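PDB 6SNR: lipid II:glycine glycyltransferase from Staphylococcus aureus, which probably adds the first glycine of the pentaglycine interpeptide bridge to the lysine of membrane-bound lipid II, taking it from glycyl-tRNA. Local coordinates for residues 313-318 with 349-354. Numbering follows the deposited sequence.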
# COMPACT_ATOMS: atom_id res chain seq x y z
N GLY A 313 -8.91 7.33 5.33
CA GLY A 313 -8.57 8.58 5.96
C GLY A 313 -7.13 8.95 5.71
O GLY A 313 -6.67 8.90 4.55
N SER A 314 -6.45 9.31 6.78
CA SER A 314 -5.04 9.69 6.67
C SER A 314 -4.11 8.49 6.46
O SER A 314 -2.88 8.69 6.26
CB SER A 314 -4.63 10.49 7.88
OG SER A 314 -4.47 9.67 9.00
N LYS A 315 -4.63 7.26 6.48
CA LYS A 315 -3.79 6.07 6.21
C LYS A 315 -3.92 5.66 4.75
O LYS A 315 -5.01 5.50 4.23
CB LYS A 315 -4.20 4.87 7.11
CG LYS A 315 -3.96 5.12 8.58
CD LYS A 315 -4.47 3.98 9.45
CE LYS A 315 -4.22 4.35 10.90
NZ LYS A 315 -4.60 3.25 11.82
N SER A 316 -2.77 5.47 4.08
CA SER A 316 -2.75 4.85 2.78
C SER A 316 -2.00 3.54 2.84
O SER A 316 -1.15 3.34 3.74
CB SER A 316 -2.15 5.78 1.69
OG SER A 316 -0.75 5.99 1.88
N TYR A 317 -2.30 2.65 1.90
CA TYR A 317 -1.76 1.28 1.89
C TYR A 317 -1.34 0.84 0.51
O TYR A 317 -2.14 0.87 -0.41
CB TYR A 317 -2.78 0.25 2.40
CG TYR A 317 -3.49 0.60 3.71
CD1 TYR A 317 -4.53 1.52 3.72
CD2 TYR A 317 -3.19 -0.06 4.89
CE1 TYR A 317 -5.17 1.82 4.89
CE2 TYR A 317 -3.83 0.25 6.09
CZ TYR A 317 -4.87 1.16 6.07
OH TYR A 317 -5.56 1.49 7.21
N TYR A 318 -0.08 0.41 0.37
CA TYR A 318 0.39 -0.29 -0.81
C TYR A 318 0.02 -1.75 -0.65
O TYR A 318 0.64 -2.49 0.09
CB TYR A 318 1.94 -0.11 -0.91
CG TYR A 318 2.62 -1.06 -1.87
CD1 TYR A 318 2.38 -0.99 -3.22
CD2 TYR A 318 3.46 -2.04 -1.43
CE1 TYR A 318 2.99 -1.83 -4.14
CE2 TYR A 318 4.10 -2.88 -2.32
CZ TYR A 318 3.87 -2.76 -3.67
OH TYR A 318 4.47 -3.62 -4.61
N ALA A 349 -3.48 11.58 2.88
CA ALA A 349 -2.83 10.61 3.71
C ALA A 349 -1.52 11.13 4.29
O ALA A 349 -0.76 11.87 3.64
CB ALA A 349 -2.61 9.32 2.94
N THR A 350 -1.22 10.75 5.50
CA THR A 350 0.05 11.13 6.13
C THR A 350 0.98 9.96 6.40
O THR A 350 2.15 10.18 6.80
CB THR A 350 -0.20 11.89 7.45
OG1 THR A 350 -0.90 11.03 8.35
CG2 THR A 350 -1.00 13.16 7.20
N THR A 351 0.49 8.72 6.20
CA THR A 351 1.32 7.52 6.25
C THR A 351 1.05 6.64 5.03
O THR A 351 -0.05 6.62 4.51
CB THR A 351 1.14 6.69 7.54
OG1 THR A 351 -0.25 6.42 7.75
CG2 THR A 351 1.68 7.44 8.73
N TYR A 352 2.06 5.91 4.62
CA TYR A 352 2.05 5.02 3.46
C TYR A 352 2.60 3.68 3.94
O TYR A 352 3.77 3.53 4.31
CB TYR A 352 2.90 5.63 2.35
CG TYR A 352 2.97 4.89 1.05
CD1 TYR A 352 3.93 3.88 0.82
CD2 TYR A 352 2.14 5.23 -0.00
CE1 TYR A 352 4.01 3.23 -0.40
CE2 TYR A 352 2.21 4.59 -1.21
CZ TYR A 352 3.15 3.60 -1.42
OH TYR A 352 3.23 2.96 -2.62
N ASP A 353 1.70 2.69 4.06
CA ASP A 353 1.97 1.43 4.72
C ASP A 353 2.28 0.35 3.69
O ASP A 353 1.43 -0.05 2.86
CB ASP A 353 0.71 1.09 5.57
CG ASP A 353 0.88 -0.08 6.47
OD1 ASP A 353 1.80 -0.90 6.29
OD2 ASP A 353 0.02 -0.21 7.36
N PHE A 354 3.51 -0.18 3.73
CA PHE A 354 3.92 -1.26 2.86
C PHE A 354 3.49 -2.65 3.30
O PHE A 354 3.82 -3.64 2.64
CB PHE A 354 5.45 -1.28 2.75
CG PHE A 354 6.02 -0.26 1.81
CD1 PHE A 354 6.33 1.00 2.26
CD2 PHE A 354 6.38 -0.61 0.52
CE1 PHE A 354 6.90 1.94 1.41
CE2 PHE A 354 6.98 0.33 -0.34
CZ PHE A 354 7.23 1.59 0.11
O HOH W 1 -1.76 8.24 9.16
O HOH W 2 -0.94 4.06 6.53
O HOH W 3 -0.37 -2.43 3.02
O HOH W 4 1.99 -4.89 0.54
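Ser-316 and Thr-351 meet through a single carbonyl oxygen: Thr-351 O accepts from Ser-316 N at 3.0 Å and from Ser-316 OG at 2.8 Å, the hydroxyl donor tilted 19° from the carbonyl plane. A chi1 of 68° puts OG between the backbone N and the carbonyl carbon, where the hydroxyl joins the amide at Thr-351 O. Ser-316 O also accepts from Asp-353 N; bonding to both neighbours of its bridge partner Tyr-352 marks the pairing as parallel, and Tyr-318 N then donates to Asp-353 O. These strands, 315-323 and 351-356, are neighbours in a mixed sheet and the two ends of a beta-alpha-beta crossover through helix 332-347 in this member of the FemABX family. Ser-316, Tyr-318 and Tyr-352 all touch that helix.

The side chain of Tyr-352 can be followed outward. Its CB lies 3.7 Å from Ser-316 OG, CG and CD2 meeting the same hydroxyl, CD2 at 3.5 Å. CE1 and CZ pack against Tyr-318 CB, CZ at 3.9 Å, an apolar contact; CE1 also lies over one face of the Phe-354 ring, offset toward the rim. OH, hydrogen-bonded to Gln-337 OE1 of that helix, also touches Tyr-318 CB. Tyr-318 CD2 in turn reaches Phe-354 CD2 at 3.8 Å, their ring planes 62° apart. On the face carrying Lys-315, Thr-351, Tyr-317 and Asp-353, water 2 donates to Ser-316 O and hydrogen-bonds Thr-351 OG1 at 2.7 Å, joining the strands beside Lys-315, whose NZ forms a salt bridge with Asp-110 and a hydrogen bond to Gly-21 O.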